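Long-range contacts in CalS13 (Micromonospora echinospora, PDB 4ZAS), which probably acts as a pyridoxal phosphate-dependent sugar aminotransferase and is seen here with dTDP-4-keto-6-deoxyglucose bound: residues 75-80 with 238-243; 85-90 with 269-274; 93-98 with 265-270; 213-218 with 230-235. All coordinates share one frame; numbering follows the deposited sequence.

Interaction 1. Residues 75-80 with 238-243; sequences RVVSVN and DLYDRL
Tyr240 reaches from helix 237-247 to segment 75-80 and lies against Arg75 and Val77. Its CG is anti to the backbone N (chi1 173°), which swings the ring off the helix and toward the strand. The contact begins at the root of the side chain. Tyr240 CB is 4.0 Å from both CB and CG of Arg75. Tyr240 CG stays beside the same two atoms. One step further, Tyr240 CD1 is 3.5 Å from Arg75 CA, so the ring rests on backbone as well as side chain. Tyr240 CE1 then meets Val77 CG2 at 3.5 Å and the amide of Val76 at 3.7 Å (CE1 to N). At the tip, Tyr240 OH is 4.1 Å from Val76 O, in the plane of the ring but too far for a hydrogen bond.

No hydrogen bond joins the two segments. The aliphatic part of Arg75 does the packing, and its charged end runs on to a salt bridge with Asp237, just before the helix segment. Val77 CG1 comes loosely near Leu243 O (4.5 Å); the leucine side chain packs on Leu88 of helix 82-94. Val76 points the other way and packs on Val67 of helix 58-71.

Strand and helix axes approach to 9.0 Å and run nearly parallel, at 25°. Strand 76-79 is, within the chain, an outermost strand of the seven-stranded sheet, beside strand 230-233. The helix after 230-233 covers one face of this edge and helix 58-71 the other, as in the large domain of fold type I aminotransferases.

Interaction 2. Residues 85-90 with 269-274; sequences GLHLAL and YRFILN
His87 and Leu88 of helix 85-90 meet the rings of Tyr269 and Phe271. The tight part is at His87. Its CE1 is 3.3 Å from Tyr269 CE2, and the two rings meet obliquely. Phe271 comes to the same imidazole edge-first. Its CZ lies over one face of the His87 ring, 4.0 Å from CG, with the ring planes at 66°. This is a T-shaped pair. Phe271 is itself covered by its neighbour, because Tyr269 CB sits over the centre of its ring. The three rings make one aromatic cluster.

The looser side is at Leu88, which has no approach as close as that of His87 CE1. Leu88 CB touches the edge of Phe271 at CD2, 4.0 Å away. Leu88 CD1 is 4.0 Å from Tyr269 CD1. No hydrogen bond crosses the contact, and even this looser side is buried rather than open to solvent.

The cluster forms part of the subunit interface. His87 packs on His87 of the second subunit, and Tyr269 on Ala125 of that subunit. Within the chain, Leu88 continues onto Leu243 of helix 237-247, Phe271 packs on Val79 of strand 76-79, and His87 leans on Ala125 of helix 121-125.

Interaction 3. Residues 93-98 with 265-270; sequences AARPGA and AEWGYR
Arg95 stacks on Trp267 in a cation-pi pair. It joins the end of helix 82-94 to the long loop between helices 237-247 and 275-305. The guanidinium lies flat on the indole, with the planes 8° apart. Arg95 CZ is 3.5 Å from the centroid of the six-membered ring, over its face. A bend at chi3 (51°) turns the group onto the indole. Arg95 CD also touches the ring, 3.7 Å from Trp267 CZ2.

Tyr269 OH lies at the edge of the guanidinium, near its plane. It is 2.9 Å from Arg95 NH1, at an angle too poor for a hydrogen bond. A hydrogen bond from Arg95 NH2 to Trp267 O is indicated, but at 2.3 Å it is doubtful. The indole covers part of the Tyr269 ring as well, and it packs on Leu124 of the second subunit. Replacing Trp267 by an alanine is likely to leave the guanidinium without its flat support and freer to turn, and to uncover that part of the Tyr269 ring.

Further out, Glu266 lies beside Gly97 and Ala98. This part is less certain, since Ala98 is poorly ordered. The carboxylate has a salt bridge to Arg242. The backbone of Arg95 is held too, by a hydrogen bond from Arg246 to its O.

Glu266 OE1 is 5.6 Å from Arg95 NH2, so the opposite charges do not touch. The arginine charge is probably steadied in part by the indole face.

Interaction 4. Residues 213-218 with 230-235; sequences VCVYST and GFVVLP
Phe231 and Tyr216 lie side by side across an antiparallel strand pair in the main sheet. Strand 230-233 runs against 213-217, as the reversed strand does in the seven-stranded sheet of fold type I aminotransferases. Four backbone hydrogen bonds join the strands, two at Cys214-Val233 and two at Tyr216-Phe231. The bond from Tyr216 N to Phe231 O is 2.8 Å long and nearly straight.

The larger bump is on the face of Cys214, Tyr216, Phe231 and Val233. Phe231 holds CG between its backbone N and carbonyl carbon (chi1 54°), which brings the ring across to the other strand. Tyr216 CB sits over that ring, 3.6 Å from its centroid, in a CH-pi contact. The two rings are near parallel (14°) but slid apart, so they barely overlap. Val233 CG2 fills the angle beside them, 4.2 Å from Tyr216 CD1. Tyr216 OH is hydrogen-bonded to Leu207 O, which holds the ring's tip. Helix 58-71 covers Phe231 from beyond, through Tyr63, Val67 and Ile71. With an alanine here instead of Phe231, Tyr216 CB would lose its CH-pi partner and a gap would probably open beside Tyr216.

At the far end, Val213 CG1 fits a notch between Val232 CG1 (3.8 Å) and Leu234 CD1 (3.7 Å). Its other methyl rests on Pro235. Gly230 fits where its strand passes close to Tyr216 O; a CB there would strike that oxygen.

Beside Gly230, one water bridges the two segments. Its O is 2.9 Å from Thr218 OG1, which is hydrogen-bonded to Thr226 OG1, and bonds weakly to Gly230 O.

Overall arrangement
Interactions 1 and 4 share the sheet. Their centres are 8 Å apart, and Val77 O probably accepts a hydrogen bond from Val232 N (2.9 Å). Helix 82-94 lies over both: Gly85 of interaction 2 packs on Val232 and Val215, and Leu88 on Leu243. Interactions 2 and 3 share this helix and Tyr269. Interaction 3 lies furthest out and is tied to interaction 1 by a salt bridge, Arg242 NH1 to Glu266 OE2 (2.7 Å). At the active site, Ser217 OG is hydrogen-bonded to Gly219 N and to the cofactor phosphate on Lys222, and its side chain is about 6 Å from the bound sugar nucleotide. Arg270 NH2 is hydrogen-bonded to the cofactor-bearing lysine of the second subunit.

Interaction 1. Residues 75-80 with 238-243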
loop_
_atom_site.group_PDB
_atom_site.type_symbol
_atom_site.label_atom_id
_atom_site.label_comp_id
_atom_site.label_asym_id
_atom_site.label_seq_id
_atom_site.Cartn_x
_atom_site.Cartn_y
_atom_site.Cartn_z
ATOM N N ARG A 75 6.893 -20.653 -0.132
ATOM C CA ARG A 75 6.759 -19.549 0.825
ATOM C C ARG A 75 6.524 -18.208 0.156
ATOM O O ARG A 75 7.349 -17.294 0.244
ATOM C CB ARG A 75 8.006 -19.473 1.710
ATOM C CG ARG A 75 8.229 -20.732 2.526
ATOM C CD ARG A 75 9.686 -20.898 2.787
ATOM N NE ARG A 75 9.975 -22.221 3.311
ATOM C CZ ARG A 75 10.819 -23.036 2.700
ATOM N NH1 ARG A 75 11.376 -22.628 1.563
ATOM N NH2 ARG A 75 11.075 -24.248 3.176
ATOM N N VAL A 76 5.370 -18.077 -0.479
ATOM C CA VAL A 76 5.040 -16.877 -1.223
ATOM C C VAL A 76 3.995 -16.054 -0.477
ATOM O O VAL A 76 2.925 -16.552 -0.121
ATOM C CB VAL A 76 4.537 -17.232 -2.632
ATOM C CG1 VAL A 76 4.173 -15.952 -3.407
ATOM C CG2 VAL A 76 5.594 -18.020 -3.380
ATOM N N VAL A 77 4.322 -14.799 -0.218
ATOM C CA VAL A 77 3.397 -13.890 0.419
ATOM C C VAL A 77 3.045 -12.763 -0.539
ATOM O O VAL A 77 3.870 -11.879 -0.771
ATOM C CB VAL A 77 3.994 -13.332 1.731
ATOM C CG1 VAL A 77 3.038 -12.334 2.383
ATOM C CG2 VAL A 77 4.326 -14.470 2.681
ATOM N N SER A 78 1.833 -12.766 -1.089
ATOM C CA SER A 78 1.419 -11.685 -1.991
ATOM C C SER A 78 1.281 -10.354 -1.216
ATOM O O SER A 78 1.058 -10.346 0.015
ATOM C CB SER A 78 0.102 -12.038 -2.697
ATOM O OG SER A 78 -0.982 -12.168 -1.767
ATOM N N VAL A 79 1.484 -9.237 -1.922
ATOM C CA VAL A 79 1.365 -7.894 -1.334
ATOM C C VAL A 79 0.778 -6.963 -2.396
ATOM O O VAL A 79 0.699 -7.340 -3.556
ATOM C CB VAL A 79 2.714 -7.354 -0.817
ATOM C CG1 VAL A 79 3.104 -7.953 0.555
ATOM C CG2 VAL A 79 3.808 -7.559 -1.875
ATOM N N ASN A 80 0.382 -5.748 -2.009
ATOM C CA ASN A 80 -0.385 -4.899 -2.924
ATOM C C ASN A 80 0.507 -4.105 -3.903
ATOM O O ASN A 80 -0.014 -3.373 -4.740
ATOM C CB ASN A 80 -1.370 -3.962 -2.158
ATOM C CG ASN A 80 -0.693 -3.033 -1.150
ATOM O OD1 ASN A 80 0.528 -3.002 -1.003
ATOM N ND2 ASN A 80 -1.513 -2.237 -0.465
ATOM N N ASP A 238 10.284 -19.560 9.309
ATOM C CA ASP A 238 10.175 -18.496 10.314
ATOM C C ASP A 238 9.905 -17.164 9.642
ATOM O O ASP A 238 9.011 -16.420 10.043
ATOM C CB ASP A 238 11.441 -18.364 11.162
ATOM C CG ASP A 238 11.585 -19.475 12.165
ATOM O OD1 ASP A 238 10.617 -20.250 12.334
ATOM O OD2 ASP A 238 12.664 -19.562 12.798
ATOM N N LEU A 239 10.687 -16.870 8.610
ATOM C CA LEU A 239 10.527 -15.616 7.918
ATOM C C LEU A 239 9.167 -15.569 7.200
ATOM O O LEU A 239 8.507 -14.529 7.190
ATOM C CB LEU A 239 11.681 -15.400 6.938
ATOM C CG LEU A 239 13.066 -15.217 7.563
ATOM C CD1 LEU A 239 14.092 -14.950 6.492
ATOM C CD2 LEU A 239 13.045 -14.081 8.550
ATOM N N TYR A 240 8.733 -16.701 6.653
ATOM C CA TYR A 240 7.442 -16.778 5.987
ATOM C C TYR A 240 6.292 -16.483 6.958
ATOM O O TYR A 240 5.401 -15.697 6.647
ATOM C CB TYR A 240 7.231 -18.152 5.358
ATOM C CG TYR A 240 5.838 -18.327 4.801
ATOM C CD1 TYR A 240 5.505 -17.818 3.550
ATOM C CD2 TYR A 240 4.842 -18.979 5.532
ATOM C CE1 TYR A 240 4.233 -17.974 3.031
ATOM C CE2 TYR A 240 3.566 -19.132 5.018
ATOM C CZ TYR A 240 3.269 -18.626 3.764
ATOM O OH TYR A 240 2.008 -18.776 3.240
ATOM N N ASP A 241 6.303 -17.126 8.122
ATOM C CA ASP A 241 5.274 -16.881 9.129
ATOM C C ASP A 241 5.285 -15.407 9.524
ATOM O O ASP A 241 4.241 -14.753 9.535
ATOM C CB ASP A 241 5.478 -17.759 10.364
ATOM C CG ASP A 241 5.203 -19.234 10.090
ATOM O OD1 ASP A 241 4.523 -19.536 9.086
ATOM O OD2 ASP A 241 5.665 -20.093 10.880
ATOM N N ARG A 242 6.473 -14.879 9.802
ATOM C CA ARG A 242 6.596 -13.508 10.275
ATOM C C ARG A 242 6.087 -12.455 9.289
ATOM O O ARG A 242 5.469 -11.471 9.686
ATOM C CB ARG A 242 8.044 -13.190 10.639
ATOM C CG ARG A 242 8.142 -11.879 11.398
ATOM C CD ARG A 242 9.519 -11.615 11.960
ATOM N NE ARG A 242 10.132 -12.788 12.579
ATOM C CZ ARG A 242 10.030 -13.094 13.868
ATOM N NH1 ARG A 242 9.344 -12.315 14.693
ATOM N NH2 ARG A 242 10.629 -14.183 14.332
ATOM N N LEU A 243 6.354 -12.651 8.006
ATOM C CA LEU A 243 5.971 -11.659 7.021
ATOM C C LEU A 243 4.493 -11.717 6.741
ATOM O O LEU A 243 3.875 -10.695 6.452
ATOM C CB LEU A 243 6.768 -11.841 5.734
ATOM C CG LEU A 243 7.714 -10.664 5.549
ATOM C CD1 LEU A 243 8.526 -10.543 6.790
ATOM C CD2 LEU A 243 8.619 -10.813 4.336
#

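Interaction 2. Residues 85-90 with 269-274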
loop_
_atom_site.group_PDB
_atom_site.type_symbol
_atom_site.label_atom_id
_atom_site.label_comp_id
_atom_site.label_asym_id
_atom_site.label_seq_id
_atom_site.Cartn_x
_atom_site.Cartn_y
_atom_site.Cartn_z
ATOM N N GLY A 85 6.362 -4.911 -0.809
ATOM C CA GLY A 85 7.119 -6.123 -0.550
ATOM C C GLY A 85 8.478 -5.778 0.068
ATOM O O GLY A 85 8.920 -6.403 1.040
ATOM N N LEU A 86 9.131 -4.751 -0.473
ATOM C CA LEU A 86 10.425 -4.332 0.051
ATOM C C LEU A 86 10.268 -3.704 1.425
ATOM O O LEU A 86 11.090 -3.944 2.317
ATOM C CB LEU A 86 11.129 -3.353 -0.903
ATOM C CG LEU A 86 11.678 -3.996 -2.181
ATOM C CD1 LEU A 86 11.816 -2.975 -3.297
ATOM C CD2 LEU A 86 12.998 -4.684 -1.923
ATOM N N HIS A 87 9.238 -2.877 1.585
ATOM C CA HIS A 87 8.971 -2.229 2.875
ATOM C C HIS A 87 8.833 -3.303 3.966
ATOM O O HIS A 87 9.512 -3.251 4.988
ATOM C CB HIS A 87 7.722 -1.347 2.757
ATOM C CG HIS A 87 7.534 -0.364 3.877
ATOM N ND1 HIS A 87 7.629 -0.708 5.209
ATOM C CD2 HIS A 87 7.234 0.958 3.852
ATOM C CE1 HIS A 87 7.400 0.358 5.954
ATOM N NE2 HIS A 87 7.153 1.380 5.156
ATOM N N LEU A 88 8.001 -4.302 3.694
ATOM C CA LEU A 88 7.771 -5.435 4.573
ATOM C C LEU A 88 9.053 -6.273 4.832
ATOM O O LEU A 88 9.355 -6.649 5.975
ATOM C CB LEU A 88 6.684 -6.322 3.965
ATOM C CG LEU A 88 6.160 -7.512 4.775
ATOM C CD1 LEU A 88 5.505 -7.036 6.034
ATOM C CD2 LEU A 88 5.205 -8.399 3.950
ATOM N N ALA A 89 9.807 -6.569 3.778
ATOM C CA ALA A 89 10.998 -7.385 3.946
ATOM C C ALA A 89 12.036 -6.684 4.816
ATOM O O ALA A 89 12.591 -7.274 5.735
ATOM C CB ALA A 89 11.582 -7.734 2.594
ATOM N N LEU A 90 12.264 -5.407 4.553
ATOM C CA LEU A 90 13.265 -4.664 5.297
ATOM C C LEU A 90 12.908 -4.480 6.778
ATOM O O LEU A 90 13.801 -4.300 7.626
ATOM C CB LEU A 90 13.478 -3.310 4.625
ATOM C CG LEU A 90 14.240 -3.515 3.317
ATOM C CD1 LEU A 90 14.245 -2.253 2.504
ATOM C CD2 LEU A 90 15.665 -3.973 3.610
ATOM N N TYR A 269 1.487 -3.907 8.975
ATOM C CA TYR A 269 1.117 -2.974 7.933
ATOM C C TYR A 269 -0.159 -3.483 7.305
ATOM O O TYR A 269 -0.747 -4.461 7.776
ATOM C CB TYR A 269 2.239 -2.842 6.894
ATOM C CG TYR A 269 3.626 -2.627 7.498
ATOM C CD1 TYR A 269 4.369 -3.696 8.003
ATOM C CD2 TYR A 269 4.173 -1.343 7.603
ATOM C CE1 TYR A 269 5.608 -3.492 8.574
ATOM C CE2 TYR A 269 5.424 -1.139 8.173
ATOM C CZ TYR A 269 6.128 -2.217 8.654
ATOM O OH TYR A 269 7.359 -2.024 9.227
ATOM N N ARG A 270 -0.586 -2.827 6.236
ATOM C CA ARG A 270 -1.808 -3.210 5.549
ATOM C C ARG A 270 -1.447 -3.314 4.070
ATOM O O ARG A 270 -1.637 -2.377 3.287
ATOM C CB ARG A 270 -2.913 -2.191 5.862
ATOM C CG ARG A 270 -4.112 -2.086 4.939
ATOM C CD ARG A 270 -4.878 -3.360 4.758
ATOM N NE ARG A 270 -6.279 -3.043 4.476
ATOM C CZ ARG A 270 -6.900 -3.251 3.323
ATOM N NH1 ARG A 270 -6.259 -3.787 2.296
ATOM N NH2 ARG A 270 -8.174 -2.917 3.206
ATOM N N PHE A 271 -0.896 -4.476 3.725
ATOM C CA PHE A 271 -0.205 -4.705 2.467
ATOM C C PHE A 271 -0.821 -5.836 1.647
ATOM O O PHE A 271 -0.277 -6.214 0.626
ATOM C CB PHE A 271 1.267 -5.056 2.730
ATOM C CG PHE A 271 2.143 -3.877 3.098
ATOM C CD1 PHE A 271 1.734 -2.576 2.859
ATOM C CD2 PHE A 271 3.398 -4.085 3.670
ATOM C CE1 PHE A 271 2.559 -1.494 3.198
ATOM C CE2 PHE A 271 4.214 -3.012 4.011
ATOM C CZ PHE A 271 3.789 -1.713 3.781
ATOM N N ILE A 272 -1.975 -6.345 2.055
ATOM C CA ILE A 272 -2.552 -7.500 1.381
ATOM C C ILE A 272 -2.926 -7.194 -0.075
ATOM O O ILE A 272 -3.255 -6.061 -0.420
ATOM C CB ILE A 272 -3.761 -8.027 2.172
ATOM C CG1 ILE A 272 -4.803 -6.931 2.368
ATOM C CG2 ILE A 272 -3.314 -8.519 3.533
ATOM C CD1 ILE A 272 -6.180 -7.462 2.672
ATOM N N LEU A 273 -2.846 -8.222 -0.919
ATOM C CA LEU A 273 -3.307 -8.170 -2.307
ATOM C C LEU A 273 -4.745 -8.630 -2.326
ATOM O O LEU A 273 -5.067 -9.626 -1.688
ATOM C CB LEU A 273 -2.451 -9.084 -3.193
ATOM C CG LEU A 273 -2.816 -9.202 -4.674
ATOM C CD1 LEU A 273 -2.280 -8.008 -5.430
ATOM C CD2 LEU A 273 -2.305 -10.503 -5.301
ATOM N N ASN A 274 -5.612 -7.978 -3.092
ATOM C CA ASN A 274 -7.016 -8.362 -3.005
ATOM C C ASN A 274 -7.409 -9.389 -4.054
ATOM O O ASN A 274 -6.605 -9.746 -4.926
ATOM C CB ASN A 274 -7.933 -7.129 -3.077
ATOM C CG ASN A 274 -7.919 -6.415 -4.426
ATOM O OD1 ASN A 274 -7.493 -6.946 -5.472
ATOM N ND2 ASN A 274 -8.440 -5.181 -4.407
#

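Interaction 3. Residues 93-98 with 265-270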
loop_
_atom_site.group_PDB
_atom_site.type_symbol
_atom_site.label_atom_id
_atom_site.label_comp_id
_atom_site.label_asym_id
_atom_site.label_seq_id
_atom_site.Cartn_x
_atom_site.Cartn_y
_atom_site.Cartn_z
ATOM N N ALA A 93 14.795 -6.479 9.166
ATOM C CA ALA A 93 16.096 -5.948 9.540
ATOM C C ALA A 93 15.949 -4.935 10.664
ATOM O O ALA A 93 16.657 -4.986 11.669
ATOM C CB ALA A 93 16.762 -5.321 8.342
ATOM N N ALA A 94 15.002 -4.021 10.484
ATOM C CA ALA A 94 14.731 -2.965 11.449
ATOM C C ALA A 94 14.137 -3.499 12.755
ATOM O O ALA A 94 14.508 -3.052 13.836
ATOM C CB ALA A 94 13.806 -1.948 10.833
ATOM N N ARG A 95 13.196 -4.432 12.639
ATOM C CA ARG A 95 12.517 -5.046 13.786
ATOM C C ARG A 95 12.579 -6.559 13.668
ATOM O O ARG A 95 11.697 -7.172 13.075
ATOM C CB ARG A 95 11.044 -4.613 13.891
ATOM C CG ARG A 95 10.785 -3.139 14.190
ATOM C CD ARG A 95 9.450 -2.636 13.578
ATOM N NE ARG A 95 8.307 -3.473 13.906
ATOM C CZ ARG A 95 7.351 -3.796 13.045
ATOM N NH1 ARG A 95 7.381 -3.344 11.799
ATOM N NH2 ARG A 95 6.356 -4.569 13.438
ATOM N N PRO A 96 13.623 -7.170 14.236
ATOM C CA PRO A 96 13.920 -8.604 14.059
ATOM C C PRO A 96 12.846 -9.674 14.428
ATOM O O PRO A 96 12.727 -10.595 13.624
ATOM C CB PRO A 96 15.164 -8.791 14.928
ATOM C CG PRO A 96 15.831 -7.459 14.890
ATOM C CD PRO A 96 14.706 -6.467 14.944
ATOM N N GLY A 97 12.096 -9.627 15.531
ATOM C CA GLY A 97 12.044 -8.576 16.528
ATOM C C GLY A 97 10.652 -8.608 17.149
ATOM O O GLY A 97 9.698 -9.064 16.519
ATOM N N ALA A 98 10.535 -8.153 18.393
ATOM C CA ALA A 98 9.238 -8.072 19.058
ATOM C C ALA A 98 9.229 -6.950 20.094
ATOM O O ALA A 98 10.088 -6.067 20.073
ATOM C CB ALA A 98 8.887 -9.398 19.705
ATOM N N ALA A 265 1.416 -8.849 18.922
ATOM C CA ALA A 265 2.738 -8.780 19.543
ATOM C C ALA A 265 3.727 -7.988 18.692
ATOM O O ALA A 265 4.653 -7.366 19.212
ATOM C CB ALA A 265 3.259 -10.161 19.798
ATOM N N GLU A 266 3.546 -8.046 17.377
ATOM C CA GLU A 266 4.388 -7.303 16.446
ATOM C C GLU A 266 3.505 -6.506 15.528
ATOM O O GLU A 266 2.851 -7.083 14.650
ATOM C CB GLU A 266 5.264 -8.229 15.612
ATOM C CG GLU A 266 6.207 -9.062 16.407
ATOM C CD GLU A 266 6.854 -10.122 15.567
ATOM O OE1 GLU A 266 6.675 -10.087 14.331
ATOM O OE2 GLU A 266 7.536 -10.994 16.146
ATOM N N TRP A 267 3.515 -5.185 15.695
ATOM C CA TRP A 267 2.618 -4.343 14.918
ATOM C C TRP A 267 2.969 -4.524 13.429
ATOM O O TRP A 267 4.088 -4.874 13.086
ATOM C CB TRP A 267 2.690 -2.868 15.358
ATOM C CG TRP A 267 4.033 -2.179 15.100
ATOM C CD1 TRP A 267 5.038 -1.970 15.995
ATOM C CD2 TRP A 267 4.480 -1.606 13.861
ATOM N NE1 TRP A 267 6.080 -1.314 15.398
ATOM C CE2 TRP A 267 5.760 -1.071 14.089
ATOM C CE3 TRP A 267 3.918 -1.498 12.582
ATOM C CZ2 TRP A 267 6.496 -0.443 13.089
ATOM C CZ3 TRP A 267 4.647 -0.868 11.595
ATOM C CH2 TRP A 267 5.926 -0.350 11.853
ATOM N N GLY A 268 1.987 -4.339 12.554
ATOM C CA GLY A 268 2.194 -4.612 11.153
ATOM C C GLY A 268 1.653 -3.538 10.241
ATOM O O GLY A 268 1.388 -2.409 10.667
ATOM N N TYR A 269 1.487 -3.907 8.975
ATOM C CA TYR A 269 1.117 -2.974 7.933
ATOM C C TYR A 269 -0.159 -3.483 7.305
ATOM O O TYR A 269 -0.747 -4.461 7.776
ATOM C CB TYR A 269 2.239 -2.842 6.894
ATOM C CG TYR A 269 3.626 -2.627 7.498
ATOM C CD1 TYR A 269 4.369 -3.696 8.003
ATOM C CD2 TYR A 269 4.173 -1.343 7.603
ATOM C CE1 TYR A 269 5.608 -3.492 8.574
ATOM C CE2 TYR A 269 5.424 -1.139 8.173
ATOM C CZ TYR A 269 6.128 -2.217 8.654
ATOM O OH TYR A 269 7.359 -2.024 9.227
ATOM N N ARG A 270 -0.586 -2.827 6.236
ATOM C CA ARG A 270 -1.808 -3.210 5.549
ATOM C C ARG A 270 -1.447 -3.314 4.070
ATOM O O ARG A 270 -1.637 -2.377 3.287
ATOM C CB ARG A 270 -2.913 -2.191 5.862
ATOM C CG ARG A 270 -4.112 -2.086 4.939
ATOM C CD ARG A 270 -4.878 -3.360 4.758
ATOM N NE ARG A 270 -6.279 -3.043 4.476
ATOM C CZ ARG A 270 -6.900 -3.251 3.323
ATOM N NH1 ARG A 270 -6.259 -3.787 2.296
ATOM N NH2 ARG A 270 -8.174 -2.917 3.206
#

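Interaction 4. Residues 213-218 with 230-235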
loop_
_atom_site.group_PDB
_atom_site.type_symbol
_atom_site.label_atom_id
_atom_site.label_comp_id
_atom_site.label_asym_id
_atom_site.label_seq_id
_atom_site.Cartn_x
_atom_site.Cartn_y
_atom_site.Cartn_z
ATOM N N VAL A 213 15.826 -13.466 0.843
ATOM C CA VAL A 213 14.482 -12.924 0.728
ATOM C C VAL A 213 14.346 -12.229 -0.609
ATOM O O VAL A 213 15.092 -11.294 -0.870
ATOM C CB VAL A 213 14.183 -11.951 1.877
ATOM C CG1 VAL A 213 12.780 -11.299 1.712
ATOM C CG2 VAL A 213 14.291 -12.684 3.189
ATOM N N CYS A 214 13.380 -12.641 -1.430
ATOM C CA CYS A 214 13.188 -12.055 -2.776
ATOM C C CYS A 214 11.840 -11.347 -2.929
ATOM O O CYS A 214 10.793 -11.913 -2.594
ATOM C CB CYS A 214 13.277 -13.139 -3.846
ATOM S SG CYS A 214 14.804 -14.045 -3.849
ATOM N N VAL A 215 11.862 -10.124 -3.456
ATOM C CA VAL A 215 10.640 -9.353 -3.686
ATOM C C VAL A 215 10.392 -9.163 -5.170
ATOM O O VAL A 215 11.258 -8.671 -5.878
ATOM C CB VAL A 215 10.697 -7.987 -2.991
ATOM C CG1 VAL A 215 9.409 -7.225 -3.241
ATOM C CG2 VAL A 215 10.974 -8.154 -1.497
ATOM N N TYR A 216 9.196 -9.532 -5.624
ATOM C CA TYR A 216 8.782 -9.406 -7.023
ATOM C C TYR A 216 7.717 -8.342 -7.169
ATOM O O TYR A 216 6.975 -8.084 -6.225
ATOM C CB TYR A 216 8.231 -10.737 -7.550
ATOM C CG TYR A 216 9.249 -11.798 -7.974
ATOM C CD1 TYR A 216 9.863 -12.639 -7.049
ATOM C CD2 TYR A 216 9.533 -12.000 -9.316
ATOM C CE1 TYR A 216 10.759 -13.624 -7.458
ATOM C CE2 TYR A 216 10.413 -12.965 -9.730
ATOM C CZ TYR A 216 11.028 -13.781 -8.809
ATOM O OH TYR A 216 11.908 -14.748 -9.271
ATOM N N SER A 217 7.628 -7.726 -8.344
ATOM C CA SER A 217 6.511 -6.836 -8.633
ATOM C C SER A 217 5.616 -7.420 -9.707
ATOM O O SER A 217 6.098 -8.018 -10.672
ATOM C CB SER A 217 7.010 -5.461 -9.084
ATOM O OG SER A 217 5.956 -4.657 -9.598
ATOM N N THR A 218 4.308 -7.226 -9.556
ATOM C CA THR A 218 3.376 -7.569 -10.620
ATOM C C THR A 218 2.569 -6.333 -11.004
ATOM O O THR A 218 1.383 -6.437 -11.357
ATOM C CB THR A 218 2.429 -8.716 -10.230
ATOM O OG1 THR A 218 1.818 -8.431 -8.970
ATOM C CG2 THR A 218 3.188 -10.014 -10.133
ATOM N N GLY A 230 2.502 -7.455 -5.937
ATOM C CA GLY A 230 3.809 -8.046 -5.845
ATOM C C GLY A 230 3.720 -9.256 -4.957
ATOM O O GLY A 230 2.638 -9.657 -4.534
ATOM N N PHE A 231 4.867 -9.848 -4.679
ATOM C CA PHE A 231 4.929 -10.882 -3.667
ATOM C C PHE A 231 6.349 -10.999 -3.160
ATOM O O PHE A 231 7.292 -10.541 -3.809
ATOM C CB PHE A 231 4.423 -12.217 -4.196
ATOM C CG PHE A 231 5.106 -12.685 -5.453
ATOM C CD1 PHE A 231 4.629 -12.327 -6.689
ATOM C CD2 PHE A 231 6.223 -13.493 -5.388
ATOM C CE1 PHE A 231 5.248 -12.786 -7.843
ATOM C CE2 PHE A 231 6.846 -13.938 -6.536
ATOM C CZ PHE A 231 6.357 -13.585 -7.765
ATOM N N VAL A 232 6.474 -11.552 -1.963
ATOM C CA VAL A 232 7.757 -11.793 -1.323
ATOM C C VAL A 232 7.985 -13.300 -1.227
ATOM O O VAL A 232 7.060 -14.041 -0.866
ATOM C CB VAL A 232 7.811 -11.138 0.058
ATOM C CG1 VAL A 232 9.164 -11.339 0.683
ATOM C CG2 VAL A 232 7.449 -9.666 -0.036
ATOM N N VAL A 233 9.202 -13.748 -1.555
ATOM C CA VAL A 233 9.569 -15.173 -1.446
ATOM C C VAL A 233 10.579 -15.354 -0.305
ATOM O O VAL A 233 11.598 -14.676 -0.235
ATOM C CB VAL A 233 10.129 -15.716 -2.788
ATOM C CG1 VAL A 233 10.319 -17.227 -2.726
ATOM C CG2 VAL A 233 9.204 -15.346 -3.948
ATOM N N LEU A 234 10.288 -16.269 0.601
ATOM C CA LEU A 234 11.123 -16.423 1.780
ATOM C C LEU A 234 11.909 -17.722 1.733
ATOM O O LEU A 234 11.419 -18.731 1.226
ATOM C CB LEU A 234 10.260 -16.367 3.052
ATOM C CG LEU A 234 9.639 -15.028 3.482
ATOM C CD1 LEU A 234 10.598 -13.841 3.377
ATOM C CD2 LEU A 234 8.403 -14.740 2.668
ATOM N N PRO A 235 13.128 -17.703 2.276
ATOM C CA PRO A 235 13.991 -18.892 2.301
ATOM C C PRO A 235 13.669 -19.881 3.396
ATOM O O PRO A 235 14.150 -21.004 3.293
ATOM C CB PRO A 235 15.390 -18.312 2.499
ATOM C CG PRO A 235 15.167 -17.052 3.209
ATOM C CD PRO A 235 13.848 -16.491 2.693
HETATM O O HOH W 1 1.668 -10.516 -7.023
#